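Local coordinates for autotransporter adhesin (Vibrio vulnificus, PDB 4ERR), which probably directs an effector domain of the MARTX toxin to host-cell membranes through a four-helical-bundle membrane localization domain, at residues R13-F17 against Q68-Q72. Numbering follows the deposited sequence.
Sequences RAKVF and QALTQ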
loop_
_atom_site.group_PDB
_atom_site.type_symbol
_atom_site.label_atom_id
_atom_site.label_comp_id
_atom_site.label_asym_id
_atom_site.label_seq_id
_atom_site.Cartn_x
_atom_site.Cartn_y
_atom_site.Cartn_z
ATOM N N ARG B 13 1.233 -7.241 -11.975
ATOM C CA ARG B 13 2.491 -7.061 -11.258
ATOM C C ARG B 13 2.251 -6.596 -9.817
ATOM O O ARG B 13 2.862 -7.117 -8.895
ATOM C CB ARG B 13 3.381 -6.086 -12.004
ATOM C CG ARG B 13 4.720 -5.815 -11.350
ATOM C CD ARG B 13 5.475 -7.084 -11.137
ATOM N NE ARG B 13 5.570 -7.786 -12.393
ATOM C CZ ARG B 13 6.460 -7.525 -13.344
ATOM N NH1 ARG B 13 7.358 -6.546 -13.201
ATOM N NH2 ARG B 13 6.431 -8.245 -14.468
ATOM N N ALA B 14 1.341 -5.639 -9.647
ATOM C CA ALA B 14 0.952 -5.186 -8.303
ATOM C C ALA B 14 0.492 -6.373 -7.451
ATOM O O ALA B 14 0.840 -6.481 -6.257
ATOM C CB ALA B 14 -0.160 -4.111 -8.386
ATOM N N LYS B 15 -0.296 -7.270 -8.052
ATOM C CA LYS B 15 -0.814 -8.428 -7.327
ATOM C C LYS B 15 0.294 -9.375 -6.856
ATOM O O LYS B 15 0.238 -9.880 -5.733
ATOM C CB LYS B 15 -1.824 -9.175 -8.181
ATOM C CG LYS B 15 -2.203 -10.544 -7.643
ATOM C CD LYS B 15 -3.145 -11.274 -8.615
ATOM C CE LYS B 15 -3.527 -12.678 -8.151
ATOM N NZ LYS B 15 -4.391 -13.403 -9.156
ATOM N N VAL B 16 1.291 -9.620 -7.702
ATOM C CA VAL B 16 2.435 -10.461 -7.308
ATOM C C VAL B 16 3.167 -9.899 -6.099
ATOM O O VAL B 16 3.524 -10.629 -5.175
ATOM C CB VAL B 16 3.462 -10.629 -8.449
ATOM C CG1 VAL B 16 4.727 -11.344 -7.932
ATOM C CG2 VAL B 16 2.828 -11.391 -9.604
ATOM N N PHE B 17 3.411 -8.595 -6.116
ATOM C CA PHE B 17 4.106 -7.954 -5.010
ATOM C C PHE B 17 3.220 -7.916 -3.765
ATOM O O PHE B 17 3.728 -8.012 -2.637
ATOM C CB PHE B 17 4.520 -6.547 -5.385
ATOM C CG PHE B 17 5.583 -6.468 -6.441
ATOM C CD1 PHE B 17 6.628 -7.390 -6.497
ATOM C CD2 PHE B 17 5.590 -5.402 -7.343
ATOM C CE1 PHE B 17 7.621 -7.287 -7.445
ATOM C CE2 PHE B 17 6.595 -5.268 -8.268
ATOM C CZ PHE B 17 7.611 -6.234 -8.334
ATOM N N GLN B 68 5.195 -0.543 -5.512
ATOM C CA GLN B 68 6.330 -1.231 -6.121
ATOM C C GLN B 68 6.137 -1.340 -7.629
ATOM O O GLN B 68 7.086 -1.086 -8.389
ATOM C CB GLN B 68 6.540 -2.615 -5.527
ATOM C CG GLN B 68 7.056 -2.650 -4.112
ATOM C CD GLN B 68 7.149 -4.059 -3.590
ATOM O OE1 GLN B 68 6.363 -4.474 -2.716
ATOM N NE2 GLN B 68 8.054 -4.811 -4.137
ATOM N N ALA B 69 4.929 -1.684 -8.073
ATOM C CA ALA B 69 4.638 -1.812 -9.517
ATOM C C ALA B 69 4.686 -0.447 -10.218
ATOM O O ALA B 69 5.201 -0.317 -11.333
ATOM C CB ALA B 69 3.264 -2.494 -9.743
ATOM N N LEU B 70 4.137 0.568 -9.566
ATOM C CA LEU B 70 4.199 1.941 -10.110
ATOM C C LEU B 70 5.648 2.460 -10.258
ATOM O O LEU B 70 5.944 3.206 -11.184
ATOM C CB LEU B 70 3.383 2.897 -9.255
ATOM C CG LEU B 70 1.868 2.787 -9.358
ATOM C CD1 LEU B 70 1.205 3.691 -8.334
ATOM C CD2 LEU B 70 1.399 3.109 -10.763
ATOM N N THR B 71 6.525 2.094 -9.328
ATOM C CA THR B 71 7.927 2.481 -9.406
ATOM C C THR B 71 8.552 1.853 -10.656
ATOM O O THR B 71 9.331 2.502 -11.335
ATOM C CB THR B 71 8.678 2.153 -8.106
ATOM O OG1 THR B 71 8.125 2.949 -7.044
ATOM C CG2 THR B 71 10.197 2.411 -8.216
ATOM N N GLN B 72 8.186 0.597 -10.954
ATOM C CA GLN B 72 8.676 -0.047 -12.174
ATOM C C GLN B 72 8.097 0.621 -13.421
ATOM O O GLN B 72 8.813 0.841 -14.411
ATOM C CB GLN B 72 8.399 -1.555 -12.139
ATOM C CG GLN B 72 9.191 -2.247 -11.039
ATOM C CD GLN B 72 9.011 -3.754 -11.018
ATOM O OE1 GLN B 72 7.919 -4.270 -11.238
ATOM N NE2 GLN B 72 10.101 -4.465 -10.787
#
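Segments 13-17 and 68-72 pair through Ala-14 and Ala-69, whose CA atoms lie 5.1 Å apart where helix 7-37 meets helix 65-81. The two short axes approach to 9.1 Å and run roughly antiparallel, at 135°. Small side chains permit this spacing: the Ala-69 methyl CB packs against the Ala-14 backbone, 3.7 Å from Ala-14 N, and the CB atoms of Ala-14 and Ala-69 are in van der Waals contact, 4.0 Å apart.

Phe-17 packs beside this alanine pair. With CG anti to its carbonyl carbon (chi1 -68°), the ring reaches across to helix 65-81, where CD2 lies 3.5 Å from CB of Gln-68. The terminal amide of Gln-68 lies nearly parallel to the ring over one face, displaced toward its rim, the two planes only 16° apart. Gln-72 instead comes in at the ring edge, with OE1 3.4 Å from Phe-17 CE2. The same oxygen accepts a hydrogen bond from Arg-13 NH1 (3.1 Å), which approaches from above the amide plane, although OE1 itself lies close to the guanidinium plane. The first torsion of Arg-13 sends CG out beside the carbonyl carbon; bends at chi2 and chi3 then turn the chain and bring the guanidinium to the oxygen, with CG and CD also near OE1.

Nearby, Phe-5 touches both Arg-13 and Gln-72, while Leu-10 packs against Ala-69. The contact thus joins the first and last helices of the chain, 7-37 and 65-81. A single bond from a charged donor to a neutral amide oxygen, beside a ring edge and an alanine contact, makes it a mixed polar and apolar contact at the surface of the bundle.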